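Long-range contacts in Sn-glycerol-3-phosphate ABC transporter substrate-binding protein UspB (Mycobacterium tuberculosis, PDB 4MFI), which binds glycerophosphocholine as the substrate-binding subunit of an ABC transporter, probably handing it to the membrane components for uptake: residues T129-L135 / P347-S351; A147-A151 / I327-T331. The contacts are given in a common frame with arbitrary orientation. Residues are numbered along the deposited sequence.

Interaction 1: residues T129-L135 / P347-S351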
loop_
_atom_site.group_PDB
_atom_site.type_symbol
_atom_site.label_atom_id
_atom_site.label_comp_id
_atom_site.label_asym_id
_atom_site.label_seq_id
_atom_site.Cartn_x
_atom_site.Cartn_y
_atom_site.Cartn_z
ATOM N N THR A 129 -16.547 5.869 -10.621
ATOM C CA THR A 129 -17.109 4.627 -10.088
ATOM C C THR A 129 -16.414 3.385 -10.646
ATOM O O THR A 129 -16.584 2.290 -10.109
ATOM C CB THR A 129 -18.629 4.513 -10.308
ATOM O OG1 THR A 129 -18.909 4.410 -11.707
ATOM C CG2 THR A 129 -19.338 5.724 -9.743
ATOM N N ASP A 130 -15.627 3.549 -11.709
ATOM C CA ASP A 130 -14.851 2.429 -12.249
ATOM C C ASP A 130 -13.459 2.293 -11.621
ATOM O O ASP A 130 -12.708 1.384 -11.967
ATOM C CB ASP A 130 -14.726 2.511 -13.777
ATOM C CG ASP A 130 -14.160 1.226 -14.390
ATOM O OD1 ASP A 130 -14.643 0.119 -14.051
ATOM O OD2 ASP A 130 -13.216 1.319 -15.203
ATOM N N TYR A 131 -13.093 3.192 -10.712
ATOM C CA TYR A 131 -11.885 2.960 -9.922
ATOM C C TYR A 131 -12.217 1.999 -8.796
ATOM O O TYR A 131 -13.298 2.087 -8.202
ATOM C CB TYR A 131 -11.307 4.270 -9.370
ATOM C CG TYR A 131 -10.610 5.088 -10.429
ATOM C CD1 TYR A 131 -11.336 5.886 -11.308
ATOM C CD2 TYR A 131 -9.233 5.026 -10.584
ATOM C CE1 TYR A 131 -10.706 6.614 -12.290
ATOM C CE2 TYR A 131 -8.590 5.750 -11.566
ATOM C CZ TYR A 131 -9.333 6.547 -12.413
ATOM O OH TYR A 131 -8.706 7.274 -13.395
ATOM N N VAL A 132 -11.298 1.073 -8.520
ATOM C CA VAL A 132 -11.426 0.162 -7.383
ATOM C C VAL A 132 -11.785 1.005 -6.160
ATOM O O VAL A 132 -11.144 2.025 -5.896
ATOM C CB VAL A 132 -10.115 -0.621 -7.155
ATOM C CG1 VAL A 132 -10.165 -1.426 -5.860
ATOM C CG2 VAL A 132 -9.832 -1.538 -8.353
ATOM N N ASP A 133 -12.830 0.606 -5.443
ATOM C CA ASP A 133 -13.421 1.471 -4.423
ATOM C C ASP A 133 -12.411 1.938 -3.388
ATOM O O ASP A 133 -12.297 3.145 -3.128
ATOM C CB ASP A 133 -14.594 0.784 -3.712
ATOM C CG ASP A 133 -15.833 0.667 -4.580
ATOM O OD1 ASP A 133 -15.886 1.316 -5.644
ATOM O OD2 ASP A 133 -16.772 -0.063 -4.181
ATOM N N SER A 134 -11.669 0.997 -2.806
ATOM C CA SER A 134 -10.733 1.351 -1.744
ATOM C C SER A 134 -9.604 2.217 -2.277
ATOM O O SER A 134 -9.134 3.115 -1.582
ATOM C CB SER A 134 -10.166 0.106 -1.050
ATOM O OG SER A 134 -9.360 -0.636 -1.948
ATOM N N LEU A 135 -9.174 1.955 -3.510
ATOM C CA LEU A 135 -8.006 2.650 -4.053
ATOM C C LEU A 135 -8.284 4.129 -4.293
ATOM O O LEU A 135 -7.392 4.961 -4.141
ATOM C CB LEU A 135 -7.493 1.977 -5.329
ATOM C CG LEU A 135 -6.987 0.539 -5.165
ATOM C CD1 LEU A 135 -6.447 0.009 -6.493
ATOM C CD2 LEU A 135 -5.929 0.443 -4.072
ATOM N N PRO A 347 -3.912 -3.350 -11.126
ATOM C CA PRO A 347 -4.776 -2.478 -11.932
ATOM C C PRO A 347 -5.723 -1.686 -11.034
ATOM O O PRO A 347 -6.312 -2.261 -10.111
ATOM C CB PRO A 347 -5.560 -3.466 -12.813
ATOM C CG PRO A 347 -4.744 -4.731 -12.806
ATOM C CD PRO A 347 -4.076 -4.772 -11.464
ATOM N N VAL A 348 -5.869 -0.386 -11.292
ATOM C CA VAL A 348 -6.637 0.467 -10.389
ATOM C C VAL A 348 -8.089 0.654 -10.829
ATOM O O VAL A 348 -8.862 1.330 -10.144
ATOM C CB VAL A 348 -5.959 1.842 -10.187
ATOM C CG1 VAL A 348 -4.496 1.659 -9.774
ATOM C CG2 VAL A 348 -6.052 2.700 -11.452
ATOM N N ARG A 349 -8.452 0.048 -11.962
ATOM C CA ARG A 349 -9.803 0.151 -12.506
ATOM C C ARG A 349 -10.506 -1.188 -12.440
ATOM O O ARG A 349 -9.916 -2.217 -12.797
ATOM C CB ARG A 349 -9.763 0.613 -13.970
ATOM C CG ARG A 349 -9.188 2.012 -14.172
ATOM C CD ARG A 349 -10.147 3.089 -13.680
ATOM N NE ARG A 349 -11.290 3.176 -14.576
ATOM C CZ ARG A 349 -11.465 4.135 -15.479
ATOM N NH1 ARG A 349 -10.580 5.120 -15.601
ATOM N NH2 ARG A 349 -12.530 4.104 -16.261
ATOM N N LYS A 350 -11.765 -1.176 -12.007
ATOM C CA LYS A 350 -12.560 -2.399 -11.932
ATOM C C LYS A 350 -12.651 -3.085 -13.290
ATOM O O LYS A 350 -12.478 -4.300 -13.395
ATOM C CB LYS A 350 -13.970 -2.087 -11.421
ATOM C CG LYS A 350 -14.000 -1.469 -10.032
ATOM C CD LYS A 350 -15.426 -1.084 -9.666
ATOM C CE LYS A 350 -15.487 -0.420 -8.301
ATOM N NZ LYS A 350 -16.820 0.196 -8.066
ATOM N N SER A 351 -12.902 -2.300 -14.333
ATOM C CA SER A 351 -13.109 -2.849 -15.669
ATOM C C SER A 351 -11.825 -3.268 -16.373
ATOM O O SER A 351 -11.873 -3.709 -17.526
ATOM C CB SER A 351 -13.848 -1.844 -16.551
ATOM O OG SER A 351 -13.017 -0.737 -16.846
HETATM O O HOH W 1 -18.903 -0.789 -5.649
#
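Pro347 enters the contact mainly through its backbone: its O lies 4.0 Å from Val132 CG2. Val348 supplies the first backbone link. Val348 O accepts a hydrogen bond from Val132 N at 2.9 Å and takes a CA-H...O contact from Tyr131 CA at 3.4 Å. Its side chain packs against two neighbours, with Val348 CG2 4.0 Å from Tyr131 CE2 and Val348 CB 4.2 Å from Leu135 CD1. The CA atoms come nearest at Arg349, whose CA is 4.3 Å from that of Tyr131. This is a single beta bridge, flanked by two backbone hydrogen bonds, Val132 N to Val348 O and Lys350 N to Asp130 O (2.7 Å). It ties the turn before helix 133-137 to the loop after helix 333-343 in a periplasmic-binding-protein fold. Chi1, chi2 and chi3 of Arg349 are all m, which curls its side chain back. Arg349 CD sits over the face of the Tyr131 ring, 3.5 Å from its centroid, a CH-pi contact. The guanidinium meets Asp130 edge-on in a salt bridge, with NE of Arg349 2.7 Å from OD2 of Asp130. Tyr131 OH is probably hydrogen-bonded to Thr331 OG1. Lys350 runs out extended along the surface. Lys350 NZ donates to Thr129 O at 2.9 Å and forms a salt bridge with Asp133 OD1 at 2.8 Å, so it links the 3-10 segment at Thr129 to the first residue of helix 133-137. Ser351 completes the grip on Asp130: Ser351 N donates to Asp130 OD1 at 3.0 Å, and Ser351 OG donates to Asp130 OD2 at 2.6 Å.

Interaction 2: residues A147-A151 / I327-T331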
loop_
_atom_site.group_PDB
_atom_site.type_symbol
_atom_site.label_atom_id
_atom_site.label_comp_id
_atom_site.label_asym_id
_atom_site.label_seq_id
_atom_site.Cartn_x
_atom_site.Cartn_y
_atom_site.Cartn_z
ATOM N N ALA A 147 -6.005 12.795 -4.799
ATOM C CA ALA A 147 -5.149 12.088 -5.742
ATOM C C ALA A 147 -5.930 10.970 -6.409
ATOM O O ALA A 147 -7.065 10.685 -6.025
ATOM C CB ALA A 147 -3.904 11.529 -5.043
ATOM N N VAL A 148 -5.313 10.352 -7.412
ATOM C CA VAL A 148 -5.879 9.218 -8.138
ATOM C C VAL A 148 -4.880 8.060 -8.001
ATOM O O VAL A 148 -3.680 8.263 -8.167
ATOM C CB VAL A 148 -6.084 9.593 -9.629
ATOM C CG1 VAL A 148 -6.517 8.389 -10.463
ATOM C CG2 VAL A 148 -7.092 10.730 -9.767
ATOM N N PRO A 149 -5.361 6.842 -7.694
ATOM C CA PRO A 149 -4.426 5.722 -7.512
ATOM C C PRO A 149 -3.635 5.412 -8.782
ATOM O O PRO A 149 -4.191 5.489 -9.883
ATOM C CB PRO A 149 -5.349 4.547 -7.173
ATOM C CG PRO A 149 -6.674 4.920 -7.789
ATOM C CD PRO A 149 -6.765 6.411 -7.576
ATOM N N TYR A 150 -2.360 5.063 -8.628
ATOM C CA TYR A 150 -1.467 4.880 -9.772
ATOM C C TYR A 150 -0.614 3.617 -9.633
ATOM O O TYR A 150 -0.708 2.706 -10.456
ATOM C CB TYR A 150 -0.579 6.112 -9.905
ATOM C CG TYR A 150 0.469 6.083 -11.000
ATOM C CD1 TYR A 150 0.112 6.176 -12.345
ATOM C CD2 TYR A 150 1.823 6.023 -10.685
ATOM C CE1 TYR A 150 1.077 6.187 -13.344
ATOM C CE2 TYR A 150 2.796 6.035 -11.677
ATOM C CZ TYR A 150 2.419 6.115 -13.002
ATOM O OH TYR A 150 3.384 6.139 -13.985
ATOM N N ALA A 151 0.213 3.564 -8.590
ATOM C CA ALA A 151 1.097 2.421 -8.349
ATOM C C ALA A 151 0.717 1.811 -7.007
ATOM O O ALA A 151 1.255 2.194 -5.965
ATOM C CB ALA A 151 2.554 2.869 -8.341
ATOM N N ILE A 327 -3.643 12.439 -15.905
ATOM C CA ILE A 327 -3.825 11.476 -14.825
ATOM C C ILE A 327 -4.940 10.491 -15.149
ATOM O O ILE A 327 -4.768 9.286 -14.970
ATOM C CB ILE A 327 -4.126 12.184 -13.491
ATOM C CG1 ILE A 327 -2.884 12.923 -12.992
ATOM C CG2 ILE A 327 -4.581 11.188 -12.440
ATOM C CD1 ILE A 327 -3.165 13.816 -11.811
ATOM N N ALA A 328 -6.070 11.001 -15.634
ATOM C CA ALA A 328 -7.203 10.141 -15.960
ATOM C C ALA A 328 -6.860 9.195 -17.109
ATOM O O ALA A 328 -7.293 8.037 -17.129
ATOM C CB ALA A 328 -8.432 10.979 -16.306
ATOM N N PHE A 329 -6.084 9.681 -18.071
ATOM C CA PHE A 329 -5.727 8.850 -19.214
ATOM C C PHE A 329 -4.791 7.706 -18.824
ATOM O O PHE A 329 -5.029 6.549 -19.179
ATOM C CB PHE A 329 -5.108 9.687 -20.336
ATOM C CG PHE A 329 -4.713 8.880 -21.534
ATOM C CD1 PHE A 329 -5.645 8.568 -22.513
ATOM C CD2 PHE A 329 -3.415 8.409 -21.672
ATOM C CE1 PHE A 329 -5.284 7.807 -23.617
ATOM C CE2 PHE A 329 -3.047 7.655 -22.766
ATOM C CZ PHE A 329 -3.980 7.350 -23.740
ATOM N N VAL A 330 -3.727 8.016 -18.091
ATOM C CA VAL A 330 -2.741 6.982 -17.786
ATOM C C VAL A 330 -3.264 5.956 -16.785
ATOM O O VAL A 330 -2.675 4.882 -16.632
ATOM C CB VAL A 330 -1.373 7.554 -17.347
ATOM C CG1 VAL A 330 -0.810 8.469 -18.429
ATOM C CG2 VAL A 330 -1.475 8.282 -15.999
ATOM N N THR A 331 -4.374 6.279 -16.121
ATOM C CA THR A 331 -5.032 5.335 -15.215
ATOM C C THR A 331 -6.365 4.833 -15.774
ATOM O O THR A 331 -7.228 4.353 -15.023
ATOM C CB THR A 331 -5.241 5.922 -13.796
ATOM O OG1 THR A 331 -6.084 7.078 -13.871
ATOM C CG2 THR A 331 -3.900 6.279 -13.151
#
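The strand carrying residues 147-151 belongs to the mixed sheet of a periplasmic-binding-protein fold, and the end of helix 317-330 packs against it. The side chain of Val148 points at the helix, and Val148 CB lies 3.6 Å from Ile327 CG2. Val148 CG1 also approaches Thr331 OG1 at 3.7 Å. On the strand side, the backbone of Val148 is hydrogen-bonded to Leu309 of strand 307-310. Pro149 contributes its carbonyl: Pro149 O lies 3.4 Å from the methyl Thr331 CG2 and has no hydrogen-bond partner in the model. Tyr150 reaches further along the helix end. The edge of its ring meets Thr331, with CD1 of Tyr150 4.1 Å from CG2 of Thr331, while Tyr150 CE1 is 4.2 Å from Val330 CG2. The phenol OH is hydrogen-bonded to Glu53, on helix 50-63. Tyr150 and Ala151 both face Ala307 in a classic beta bulge, where the chain turns a corner. No hydrogen bond crosses between the two segments; they meet by van der Waals contact, mostly of apolar side chains. Thr331, the first residue to leave the helical conformation, is probably also hydrogen-bonded to Tyr131 and turns its hydroxyl back to the helix: Thr331 OG1 donates to Ile327 O at 2.8 Å.

The two contacts lie side by side, their centres about 10 Å apart, and interaction 2 is nested in the chain loop closed by interaction 1. Interaction 2 is fully buried and joins a sheet strand to a helix end through mostly apolar side chains. Interaction 1 is partly exposed and joins the start of helix 133-137 and the residues before it to a loop, through backbone and side-chain hydrogen bonds, salt bridges and a CH-pi contact. Tyr131 connects them: its OH is 2.7 Å from Thr331 OG1, probably a hydrogen bond, and its CE2 packs 3.5 Å from Val148 CG1. Arg349 CG also packs 3.2 Å from Thr331 O. Leu135 O lies 3.7 Å from Pro149 CB.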